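A151R (African swine fever virus Georgia 2007/1, PDB 7CMA) is a non-structural viral protein of uncertain biochemical role, possibly an oxygenase, that binds a zinc ion. Local coordinates at residues S136-C139 and S144-P147; L107-T110 and C116-D119; P97-Y102 and H130-R135; I31-K36 and Y80-K85. All blocks are in the same frame, centred on the assembly; numbering follows the deposited sequence.

In the fold
From the N terminus, contact 4 comes first. It closes the chain from strand 30-35 to helix 72-84 and sets that helix against the five-stranded antiparallel sheet. Contact 3 opens next, at strand 99-104, and closes at the short 3-10 turn 130-132. Contact 2 falls within that span: it links strand 107-109 to the loop before helix 120-123 and supplies two zinc ligands. Contact 1 follows in series, between two parts of the C-terminal loop region, and supplies a third ligand. Contacts 1, 2 and 3 touch one another and tie the three-stranded sheet to the loops around the zinc. Contact 4 touches contact 3 lightly, through L32 with P97 and L34 with H130.

Contact 1: S136-C139 and S144-P147; sequences SIWC and SFYP. With ZN (zinc ion), chain C.
W138 and F145 sit on two irregular loop pieces, S136-C139 and S144-P147, with both residues in extended backbone conformation and their CA atoms 9.8 Å apart. C139, at the end of the first piece, and C142, just after it, form the CxxC motif of a zinc site made of three cysteines and one histidine. No hydrogen bond joins the two segments; the contact is one aromatic pair. It is an offset edge-to-face stack. The edge of F145 is turned toward the face of the W138 indole, with the planes at 74° and the centroid of the five-membered ring 5.7 Å from that of F145. F145 leads with CZ, which lies 4.0 Å from W138 CD1 and almost as near to CG. Behind it, F145 CE2 approaches W138 CB at 4.1 Å. The indole has other partners: NE1 is hydrogen-bonded to I131 O, and the ring of F132 stacks on it. F145 also packs on R135. The backbone on both sides of W138 is tied to strand 107-109: I137 O pairs with Y108 N and C139 N with Y108 O. The aromatic pair lies next to the zinc-binding C139. C139 points away from F145. Its SG stands anti to the backbone N (chi1 171°) and binds the zinc ion at 2.4 Å, beside the ligands H109, C116 and C142.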
loop_
_atom_site.group_PDB
_atom_site.type_symbol
_atom_site.label_atom_id
_atom_site.label_comp_id
_atom_site.label_asym_id
_atom_site.label_seq_id
_atom_site.Cartn_x
_atom_site.Cartn_y
_atom_site.Cartn_z
ATOM N N SER A 136 -0.039 6.878 20.599
ATOM C CA SER A 136 0.637 5.869 21.456
ATOM C C SER A 136 -0.096 5.576 22.765
ATOM O O SER A 136 0.094 4.481 23.288
ATOM C CB SER A 136 2.038 6.327 21.752
ATOM O OG SER A 136 2.050 7.307 22.771
ATOM N N ILE A 137 -0.886 6.513 23.271
ATOM C CA ILE A 137 -1.514 6.336 24.609
ATOM C C ILE A 137 -2.900 5.712 24.465
ATOM O O ILE A 137 -3.513 5.450 25.495
ATOM C CB ILE A 137 -1.579 7.706 25.311
ATOM C CG1 ILE A 137 -2.597 8.647 24.671
ATOM C CG2 ILE A 137 -0.205 8.344 25.381
ATOM C CD1 ILE A 137 -2.665 9.994 25.331
ATOM N N TRP A 138 -3.337 5.428 23.241
ATOM C CA TRP A 138 -4.732 4.972 23.003
ATOM C C TRP A 138 -4.858 3.453 22.870
ATOM O O TRP A 138 -4.032 2.855 22.179
ATOM C CB TRP A 138 -5.335 5.745 21.827
ATOM C CG TRP A 138 -5.483 7.188 22.173
ATOM C CD1 TRP A 138 -4.635 8.209 21.864
ATOM C CD2 TRP A 138 -6.523 7.756 22.980
ATOM N NE1 TRP A 138 -5.088 9.377 22.407
ATOM C CE2 TRP A 138 -6.242 9.131 23.098
ATOM C CE3 TRP A 138 -7.671 7.242 23.590
ATOM C CZ2 TRP A 138 -7.066 9.991 23.814
ATOM C CZ3 TRP A 138 -8.485 8.096 24.294
ATOM C CH2 TRP A 138 -8.176 9.448 24.411
ATOM N N CYS A 139 -5.875 2.871 23.514
ATOM C CA CYS A 139 -6.118 1.402 23.493
ATOM C C CYS A 139 -6.392 0.939 22.061
ATOM O O CYS A 139 -7.315 1.471 21.455
ATOM C CB CYS A 139 -7.283 1.075 24.420
ATOM S SG CYS A 139 -7.903 -0.623 24.334
ATOM N N SER A 144 -9.596 3.081 17.182
ATOM C CA SER A 144 -8.920 2.929 15.874
ATOM C C SER A 144 -8.772 4.297 15.219
ATOM O O SER A 144 -9.585 5.176 15.496
ATOM C CB SER A 144 -9.684 2.010 14.970
ATOM O OG SER A 144 -10.966 2.546 14.687
ATOM N N PHE A 145 -7.778 4.431 14.353
ATOM C CA PHE A 145 -7.616 5.699 13.615
ATOM C C PHE A 145 -7.399 5.420 12.127
ATOM O O PHE A 145 -6.914 4.326 11.811
ATOM C CB PHE A 145 -6.388 6.457 14.124
ATOM C CG PHE A 145 -6.373 6.888 15.568
ATOM C CD1 PHE A 145 -6.875 8.120 15.943
ATOM C CD2 PHE A 145 -5.807 6.085 16.543
ATOM C CE1 PHE A 145 -6.847 8.522 17.268
ATOM C CE2 PHE A 145 -5.782 6.488 17.869
ATOM C CZ PHE A 145 -6.301 7.705 18.227
ATOM N N TYR A 146 -7.801 6.340 11.249
ATOM C CA TYR A 146 -7.477 6.277 9.801
ATOM C C TYR A 146 -5.975 6.072 9.638
ATOM O O TYR A 146 -5.180 6.574 10.432
ATOM C CB TYR A 146 -7.958 7.547 9.096
ATOM C CG TYR A 146 -9.451 7.643 8.919
ATOM C CD1 TYR A 146 -10.128 6.773 8.080
ATOM C CD2 TYR A 146 -10.185 8.636 9.550
ATOM C CE1 TYR A 146 -11.499 6.853 7.912
ATOM C CE2 TYR A 146 -11.557 8.733 9.390
ATOM C CZ TYR A 146 -12.208 7.868 8.528
ATOM O OH TYR A 146 -13.555 7.967 8.359
ATOM N N PRO A 147 -5.530 5.315 8.615
ATOM C CA PRO A 147 -4.103 5.186 8.335
ATOM C C PRO A 147 -3.423 6.550 8.108
ATOM O O PRO A 147 -2.234 6.660 8.372
ATOM C CB PRO A 147 -4.051 4.319 7.063
ATOM C CG PRO A 147 -5.429 4.470 6.437
ATOM C CD PRO A 147 -6.372 4.661 7.604
HETATM ZN ZN ZN C . -10.028 -0.123 25.237
#

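Contact 2: L107-T110 and C116-D119; sequences LYHT and CIKD. With ZN (zinc ion), chain C.
H109 lays one face of its imidazole against I117, whose CD1 sits 4.0 Å from the ring centroid. This is a CH-pi contact, only 15° off the ring normal but shifted toward the CD2 side of the ring. H109 and C116 are two of the four ligands of a zinc site made of three cysteines and one histidine; C139 and C142 of the CxxC motif complete it. H109 lies at the end of strand 107-109, and C116 and I117 come from the loop that follows. No hydrogen bond crosses; the shared zinc ion and the packing of I117 join the segments. The two side chains H109 and I117 cross at about a right angle. I117 CG1 runs beside the base of the histidine, 3.9 Å from H109 CB, and carries CD1 out over the ring. C116 approaches from another direction, obliquely to the ring. Its CB is 3.5 Å from H109 ND1. Its SG stands anti to the carbonyl carbon (chi1 -80°), on the side where the zinc lies. The imidazole is gripped at both nitrogens. ND1 binds the metal, and NE2 is hydrogen-bonded to E104 O, which, with the zinc bond, probably limits rotation of the ring. The backbone is positioned too: H109 N pairs with Y102 O of strand 99-104, and I117 O accepts a bond from N111 ND2. I117 also packs on Y102 and E104 of that strand. At the metal, the bonds are 2.2 Å from H109 ND1 and 2.3 Å from C116 SG.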
loop_
_atom_site.group_PDB
_atom_site.type_symbol
_atom_site.label_atom_id
_atom_site.label_comp_id
_atom_site.label_asym_id
_atom_site.label_seq_id
_atom_site.Cartn_x
_atom_site.Cartn_y
_atom_site.Cartn_z
ATOM N N LEU A 107 -3.736 2.693 29.597
ATOM C CA LEU A 107 -4.305 2.989 28.256
ATOM C C LEU A 107 -5.518 3.913 28.413
ATOM O O LEU A 107 -6.137 3.894 29.490
ATOM C CB LEU A 107 -4.684 1.671 27.577
ATOM C CG LEU A 107 -3.522 0.887 26.968
ATOM C CD1 LEU A 107 -3.994 -0.462 26.443
ATOM C CD2 LEU A 107 -2.851 1.681 25.858
ATOM N N TYR A 108 -5.759 4.777 27.425
ATOM C CA TYR A 108 -6.958 5.653 27.369
ATOM C C TYR A 108 -7.981 5.016 26.416
ATOM O O TYR A 108 -7.552 4.416 25.415
ATOM C CB TYR A 108 -6.554 7.069 26.949
ATOM C CG TYR A 108 -5.755 7.825 27.983
ATOM C CD1 TYR A 108 -4.402 7.576 28.166
ATOM C CD2 TYR A 108 -6.361 8.739 28.828
ATOM C CE1 TYR A 108 -3.675 8.222 29.154
ATOM C CE2 TYR A 108 -5.642 9.416 29.799
ATOM C CZ TYR A 108 -4.287 9.169 29.953
ATOM O OH TYR A 108 -3.580 9.791 30.943
ATOM N N HIS A 109 -9.249 5.035 26.822
ATOM C CA HIS A 109 -10.278 4.260 26.087
ATOM C C HIS A 109 -11.436 5.106 25.579
ATOM O O HIS A 109 -11.820 6.055 26.267
ATOM C CB HIS A 109 -10.851 3.164 27.000
ATOM C CG HIS A 109 -9.850 2.252 27.624
ATOM N ND1 HIS A 109 -9.573 1.007 27.108
ATOM C CD2 HIS A 109 -9.093 2.377 28.734
ATOM C CE1 HIS A 109 -8.670 0.414 27.860
ATOM N NE2 HIS A 109 -8.360 1.233 28.859
ATOM N N THR A 110 -11.957 4.744 24.417
ATOM C CA THR A 110 -13.161 5.394 23.837
ATOM C C THR A 110 -14.350 4.427 23.920
ATOM O O THR A 110 -15.499 4.900 23.793
ATOM C CB THR A 110 -12.907 5.824 22.386
ATOM O OG1 THR A 110 -12.383 4.688 21.701
ATOM C CG2 THR A 110 -11.941 6.984 22.267
ATOM N N CYS A 116 -14.403 -1.946 26.289
ATOM C CA CYS A 116 -13.314 -2.189 27.262
ATOM C C CYS A 116 -13.784 -1.751 28.652
ATOM O O CYS A 116 -13.408 -2.409 29.625
ATOM C CB CYS A 116 -12.105 -1.362 26.843
ATOM S SG CYS A 116 -11.132 -2.085 25.500
ATOM N N ILE A 117 -14.602 -0.701 28.726
ATOM C CA ILE A 117 -15.012 -0.124 30.033
ATOM C C ILE A 117 -16.515 -0.303 30.281
ATOM O O ILE A 117 -17.293 -0.081 29.358
ATOM C CB ILE A 117 -14.612 1.362 30.083
ATOM C CG1 ILE A 117 -13.146 1.581 29.700
ATOM C CG2 ILE A 117 -14.943 1.975 31.430
ATOM C CD1 ILE A 117 -12.158 0.832 30.559
ATOM N N LYS A 118 -16.900 -0.673 31.504
ATOM C CA LYS A 118 -18.328 -0.835 31.900
ATOM C C LYS A 118 -18.811 0.449 32.592
ATOM O O LYS A 118 -17.954 1.232 33.036
ATOM C CB LYS A 118 -18.494 -2.068 32.794
ATOM C CG LYS A 118 -17.811 -1.989 34.154
ATOM C CD LYS A 118 -18.653 -2.549 35.288
ATOM C CE LYS A 118 -18.762 -1.610 36.470
ATOM N NZ LYS A 118 -20.143 -1.561 37.008
ATOM N N ASP A 119 -20.112 0.742 32.489
ATOM C CA ASP A 119 -20.727 2.029 32.917
ATOM C C ASP A 119 -19.890 3.188 32.359
ATOM O O ASP A 119 -19.838 4.253 33.011
ATOM C CB ASP A 119 -20.846 2.104 34.443
ATOM C CG ASP A 119 -21.829 3.152 34.938
ATOM O OD1 ASP A 119 -22.838 3.386 34.244
ATOM O OD2 ASP A 119 -21.588 3.713 36.025
HETATM ZN ZN ZN C . -10.028 -0.123 25.237
#

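Contact 3: P97-Y102 and H130-R135; sequences PRTQIY and HIFNDR
T99 and I101, on strand 99-104, face the 3-10 turn of F132 and I131, with CA atoms 9.8 Å apart for T99 and F132 and 10.0 Å for I101 and I131. The turn is closed by a backbone bond from N133 N to H130 O. Between the segments the contact is entirely one of side chains, in apolar packing against one face of the three-stranded antiparallel sheet. The CZ end of F132 meets both strand residues, obliquely to the ring. T99 CG2 meets F132 CZ at 3.7 Å, and T99 CB lies 3.8 Å from F132 CE2. On the same CZ atom, I101 CG2 packs at 3.9 Å. I101 serves two partners because its branches diverge. CG1 stands between the backbone N and the carbonyl carbon (chi1 70°), and its CD1 meets I131 CD1 tip to tip at 3.9 Å. The ring of F132 also meets W93 of strand 90-94, planes at about 45°. Backbone bonds of T99 with V127 and I101 with T125 set strand 99-104 against strand 125-127. On its other flank Y102 pairs with H109 of strand 107-109. Strand 99-104 is thus the middle strand of the sheet, and the 3-10 turn packs on it.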
loop_
_atom_site.group_PDB
_atom_site.type_symbol
_atom_site.label_atom_id
_atom_site.label_comp_id
_atom_site.label_asym_id
_atom_site.label_seq_id
_atom_site.Cartn_x
_atom_site.Cartn_y
_atom_site.Cartn_z
ATOM N N PRO A 97 -16.213 18.269 18.800
ATOM C CA PRO A 97 -14.870 18.345 19.371
ATOM C C PRO A 97 -14.706 17.475 20.627
ATOM O O PRO A 97 -13.584 17.097 20.935
ATOM C CB PRO A 97 -14.699 19.831 19.725
ATOM C CG PRO A 97 -15.672 20.546 18.811
ATOM C CD PRO A 97 -16.837 19.591 18.655
ATOM N N ARG A 98 -15.809 17.201 21.332
ATOM C CA ARG A 98 -15.766 16.540 22.666
ATOM C C ARG A 98 -15.863 15.019 22.489
ATOM O O ARG A 98 -16.679 14.566 21.668
ATOM C CB ARG A 98 -16.874 17.086 23.573
ATOM C CG ARG A 98 -16.456 18.293 24.401
ATOM C CD ARG A 98 -16.822 19.609 23.741
ATOM N NE ARG A 98 -18.222 19.957 23.947
ATOM C CZ ARG A 98 -18.934 20.746 23.146
ATOM N NH1 ARG A 98 -20.203 20.994 23.419
ATOM N NH2 ARG A 98 -18.378 21.276 22.070
ATOM N N THR A 99 -14.971 14.278 23.153
ATOM C CA THR A 99 -14.972 12.792 23.185
ATOM C C THR A 99 -14.952 12.326 24.642
ATOM O O THR A 99 -14.177 12.890 25.434
ATOM C CB THR A 99 -13.792 12.215 22.391
ATOM O OG1 THR A 99 -13.839 12.751 21.072
ATOM C CG2 THR A 99 -13.803 10.705 22.306
ATOM N N GLN A 100 -15.804 11.361 24.977
ATOM C CA GLN A 100 -15.820 10.706 26.305
ATOM C C GLN A 100 -14.671 9.696 26.367
ATOM O O GLN A 100 -14.542 8.893 25.425
ATOM C CB GLN A 100 -17.182 10.048 26.542
ATOM C CG GLN A 100 -18.349 11.023 26.447
ATOM C CD GLN A 100 -18.484 11.885 27.680
ATOM O OE1 GLN A 100 -17.987 11.551 28.755
ATOM N NE2 GLN A 100 -19.207 12.983 27.543
ATOM N N ILE A 101 -13.754 9.882 27.318
ATOM C CA ILE A 101 -12.533 9.037 27.468
ATOM C C ILE A 101 -12.421 8.586 28.926
ATOM O O ILE A 101 -12.990 9.260 29.801
ATOM C CB ILE A 101 -11.273 9.797 27.004
ATOM C CG1 ILE A 101 -10.896 10.928 27.965
ATOM C CG2 ILE A 101 -11.449 10.302 25.583
ATOM C CD1 ILE A 101 -9.413 11.245 27.981
ATOM N N TYR A 102 -11.805 7.426 29.146
ATOM C CA TYR A 102 -11.580 6.849 30.493
ATOM C C TYR A 102 -10.199 6.198 30.525
ATOM O O TYR A 102 -9.863 5.454 29.578
ATOM C CB TYR A 102 -12.680 5.842 30.836
ATOM C CG TYR A 102 -12.572 5.247 32.217
ATOM C CD1 TYR A 102 -12.773 6.023 33.347
ATOM C CD2 TYR A 102 -12.189 3.930 32.397
ATOM C CE1 TYR A 102 -12.653 5.490 34.621
ATOM C CE2 TYR A 102 -12.060 3.381 33.663
ATOM C CZ TYR A 102 -12.303 4.161 34.779
ATOM O OH TYR A 102 -12.182 3.619 36.028
ATOM N N HIS A 130 -7.355 17.451 21.587
ATOM C CA HIS A 130 -5.875 17.631 21.541
ATOM C C HIS A 130 -5.158 16.344 21.980
ATOM O O HIS A 130 -4.101 16.035 21.393
ATOM C CB HIS A 130 -5.453 18.842 22.379
ATOM C CG HIS A 130 -6.194 20.086 22.033
ATOM N ND1 HIS A 130 -5.732 20.984 21.088
ATOM C CD2 HIS A 130 -7.404 20.538 22.426
ATOM C CE1 HIS A 130 -6.607 21.961 20.954
ATOM N NE2 HIS A 130 -7.651 21.694 21.744
ATOM N N ILE A 131 -5.759 15.575 22.895
ATOM C CA ILE A 131 -5.110 14.378 23.510
ATOM C C ILE A 131 -4.961 13.270 22.454
ATOM O O ILE A 131 -4.162 12.352 22.678
ATOM C CB ILE A 131 -5.900 13.898 24.745
ATOM C CG1 ILE A 131 -5.151 12.791 25.492
ATOM C CG2 ILE A 131 -7.311 13.477 24.360
ATOM C CD1 ILE A 131 -5.865 12.278 26.728
ATOM N N PHE A 132 -5.685 13.367 21.336
ATOM C CA PHE A 132 -5.671 12.326 20.274
ATOM C C PHE A 132 -4.477 12.542 19.335
ATOM O O PHE A 132 -4.177 11.639 18.540
ATOM C CB PHE A 132 -6.998 12.322 19.514
ATOM C CG PHE A 132 -8.148 11.750 20.296
ATOM C CD1 PHE A 132 -8.298 10.379 20.429
ATOM C CD2 PHE A 132 -8.973 12.579 21.042
ATOM C CE1 PHE A 132 -9.339 9.855 21.179
ATOM C CE2 PHE A 132 -9.995 12.054 21.814
ATOM C CZ PHE A 132 -10.172 10.691 21.884
ATOM N N ASN A 133 -3.743 13.643 19.520
ATOM C CA ASN A 133 -2.544 13.991 18.711
ATOM C C ASN A 133 -1.501 12.870 18.833
ATOM O O ASN A 133 -0.874 12.556 17.823
ATOM C CB ASN A 133 -1.973 15.346 19.128
ATOM C CG ASN A 133 -0.854 15.820 18.231
ATOM O OD1 ASN A 133 0.227 16.157 18.713
ATOM N ND2 ASN A 133 -1.114 15.882 16.936
ATOM N N ASP A 134 -1.288 12.335 20.040
ATOM C CA ASP A 134 -0.337 11.219 20.289
ATOM C C ASP A 134 -1.115 9.895 20.354
ATOM O O ASP A 134 -1.777 9.649 21.374
ATOM C CB ASP A 134 0.475 11.458 21.568
ATOM C CG ASP A 134 1.471 10.353 21.888
ATOM O OD1 ASP A 134 1.709 9.512 21.018
ATOM O OD2 ASP A 134 2.055 10.393 22.982
ATOM N N ARG A 135 -0.974 9.046 19.331
ATOM C CA ARG A 135 -1.784 7.812 19.156
ATOM C C ARG A 135 -1.267 6.719 20.097
ATOM O O ARG A 135 -2.034 5.785 20.389
ATOM C CB ARG A 135 -1.746 7.364 17.693
ATOM C CG ARG A 135 -2.403 8.354 16.742
ATOM C CD ARG A 135 -2.402 7.864 15.313
ATOM N NE ARG A 135 -3.266 8.668 14.464
ATOM C CZ ARG A 135 -3.521 8.393 13.191
ATOM N NH1 ARG A 135 -2.960 7.340 12.627
ATOM N NH2 ARG A 135 -4.318 9.176 12.487
#

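Contact 4: I31-K36 and Y80-K85; sequences ILLLTK and YNWIIK
W82 places the six-membered ring of its indole over L33, with L33 CD2 3.8 Å from the ring centroid and 14° off the normal. This CH-pi contact packs helix 72-84 on the sheet. L33 CB also touches the ring, 3.7 Å from W82 CH2. The rim of the indole reaches the strand backbone: L34 O lies 3.2 Å from W82 CH2, at the edge and near the ring plane. T35 OG1 approaches W82 CZ2 obliquely at 3.4 Å, but its hydrogen bond is with N90 OD1. W82 extends toward the strand because CG is anti to the backbone N (chi1 171°). N90 holds both sides, since its ND2 bonds to W82 O. On the helix, I84 N bonds to Y80 O, and K85 NZ bonds to N81 O at 3.1 Å. The segment axes run nearly parallel, 18° apart, with a closest approach of 10.7 Å. Strand 30-35 lies between strands 38-46 and 90-94 of the five-stranded antiparallel sheet. W82 also covers I92 of strand 90-94. Helix 3-28 joins the same packing, touching I31 from the strand and Y80 from helix 72-84.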
loop_
_atom_site.group_PDB
_atom_site.type_symbol
_atom_site.label_atom_id
_atom_site.label_comp_id
_atom_site.label_asym_id
_atom_site.label_seq_id
_atom_site.Cartn_x
_atom_site.Cartn_y
_atom_site.Cartn_z
ATOM N N ILE A 31 -15.302 20.225 10.704
ATOM C CA ILE A 31 -13.859 19.849 10.697
ATOM C C ILE A 31 -13.065 20.999 11.321
ATOM O O ILE A 31 -13.264 22.163 10.897
ATOM C CB ILE A 31 -13.375 19.530 9.270
ATOM C CG1 ILE A 31 -14.013 18.244 8.730
ATOM C CG2 ILE A 31 -11.857 19.477 9.218
ATOM C CD1 ILE A 31 -13.183 17.537 7.678
ATOM N N LEU A 32 -12.247 20.680 12.323
ATOM C CA LEU A 32 -11.272 21.615 12.936
ATOM C C LEU A 32 -9.903 21.424 12.274
ATOM O O LEU A 32 -9.492 20.264 12.077
ATOM C CB LEU A 32 -11.214 21.345 14.444
ATOM C CG LEU A 32 -12.496 21.658 15.213
ATOM C CD1 LEU A 32 -12.369 21.252 16.677
ATOM C CD2 LEU A 32 -12.853 23.132 15.098
ATOM N N LEU A 33 -9.265 22.525 11.881
ATOM C CA LEU A 33 -7.890 22.533 11.321
ATOM C C LEU A 33 -6.901 22.916 12.427
ATOM O O LEU A 33 -7.140 23.934 13.109
ATOM C CB LEU A 33 -7.842 23.523 10.153
ATOM C CG LEU A 33 -8.512 23.051 8.860
ATOM C CD1 LEU A 33 -10.024 23.171 8.950
ATOM C CD2 LEU A 33 -7.993 23.835 7.664
ATOM N N LEU A 34 -5.911 22.056 12.686
ATOM C CA LEU A 34 -4.925 22.253 13.782
ATOM C C LEU A 34 -3.511 22.357 13.190
ATOM O O LEU A 34 -3.170 21.537 12.309
ATOM C CB LEU A 34 -5.045 21.096 14.778
ATOM C CG LEU A 34 -6.334 21.069 15.601
ATOM C CD1 LEU A 34 -7.353 20.126 14.980
ATOM C CD2 LEU A 34 -6.052 20.675 17.048
ATOM N N THR A 35 -2.736 23.346 13.642
ATOM C CA THR A 35 -1.287 23.496 13.332
ATOM C C THR A 35 -0.484 23.416 14.642
ATOM O O THR A 35 -0.845 24.131 15.593
ATOM C CB THR A 35 -1.022 24.788 12.545
ATOM O OG1 THR A 35 -1.665 24.688 11.275
ATOM C CG2 THR A 35 0.453 25.054 12.325
ATOM N N LYS A 36 0.357 22.384 14.769
ATOM C CA LYS A 36 1.052 22.011 16.032
ATOM C C LYS A 36 0.021 21.885 17.159
ATOM O O LYS A 36 0.327 22.288 18.292
ATOM C CB LYS A 36 2.132 23.047 16.360
ATOM C CG LYS A 36 3.248 23.154 15.329
ATOM C CD LYS A 36 4.323 24.153 15.702
ATOM C CE LYS A 36 5.553 24.060 14.821
ATOM N NZ LYS A 36 5.974 22.655 14.607
ATOM N N TYR A 80 -6.890 19.358 1.850
ATOM C CA TYR A 80 -5.702 18.547 1.461
ATOM C C TYR A 80 -4.541 19.474 1.074
ATOM O O TYR A 80 -3.400 19.194 1.456
ATOM C CB TYR A 80 -6.008 17.603 0.297
ATOM C CG TYR A 80 -4.776 17.002 -0.335
ATOM C CD1 TYR A 80 -4.151 15.902 0.227
ATOM C CD2 TYR A 80 -4.165 17.603 -1.429
ATOM C CE1 TYR A 80 -2.979 15.385 -0.301
ATOM C CE2 TYR A 80 -3.017 17.072 -1.996
ATOM C CZ TYR A 80 -2.411 15.972 -1.418
ATOM O OH TYR A 80 -1.271 15.455 -1.962
ATOM N N ASN A 81 -4.830 20.535 0.317
ATOM C CA ASN A 81 -3.794 21.480 -0.181
ATOM C C ASN A 81 -3.126 22.170 1.016
ATOM O O ASN A 81 -1.884 22.236 1.028
ATOM C CB ASN A 81 -4.375 22.475 -1.188
ATOM C CG ASN A 81 -4.605 21.854 -2.551
ATOM O OD1 ASN A 81 -4.009 20.832 -2.886
ATOM N ND2 ASN A 81 -5.491 22.447 -3.333
ATOM N N TRP A 82 -3.895 22.431 2.077
ATOM C CA TRP A 82 -3.392 22.990 3.362
ATOM C C TRP A 82 -2.501 21.956 4.066
ATOM O O TRP A 82 -1.429 22.339 4.567
ATOM C CB TRP A 82 -4.564 23.436 4.245
ATOM C CG TRP A 82 -4.182 23.818 5.643
ATOM C CD1 TRP A 82 -3.667 25.013 6.056
ATOM C CD2 TRP A 82 -4.430 23.058 6.841
ATOM N NE1 TRP A 82 -3.502 25.014 7.415
ATOM C CE2 TRP A 82 -3.985 23.839 7.927
ATOM C CE3 TRP A 82 -4.926 21.777 7.094
ATOM C CZ2 TRP A 82 -4.035 23.382 9.245
ATOM C CZ3 TRP A 82 -4.993 21.332 8.396
ATOM C CH2 TRP A 82 -4.533 22.116 9.453
ATOM N N ILE A 83 -2.946 20.698 4.128
ATOM C CA ILE A 83 -2.204 19.610 4.832
ATOM C C ILE A 83 -0.846 19.419 4.149
ATOM O O ILE A 83 0.170 19.399 4.860
ATOM C CB ILE A 83 -3.013 18.301 4.861
ATOM C CG1 ILE A 83 -4.155 18.359 5.884
ATOM C CG2 ILE A 83 -2.092 17.116 5.115
ATOM C CD1 ILE A 83 -5.203 17.278 5.694
ATOM N N ILE A 84 -0.849 19.200 2.831
ATOM C CA ILE A 84 0.315 18.628 2.092
ATOM C C ILE A 84 1.468 19.641 2.087
ATOM O O ILE A 84 2.627 19.202 1.920
ATOM C CB ILE A 84 -0.089 18.211 0.664
ATOM C CG1 ILE A 84 0.883 17.176 0.089
ATOM C CG2 ILE A 84 -0.223 19.430 -0.238
ATOM C CD1 ILE A 84 1.054 15.941 0.955
ATOM N N LYS A 85 1.172 20.916 2.371
ATOM C CA LYS A 85 2.174 22.021 2.409
ATOM C C LYS A 85 3.053 21.875 3.659
ATOM O O LYS A 85 4.213 22.332 3.631
ATOM C CB LYS A 85 1.471 23.385 2.402
ATOM C CG LYS A 85 0.923 23.834 1.053
ATOM C CD LYS A 85 1.572 23.149 -0.129
ATOM C CE LYS A 85 0.920 23.507 -1.450
ATOM N NZ LYS A 85 -0.403 22.854 -1.601
#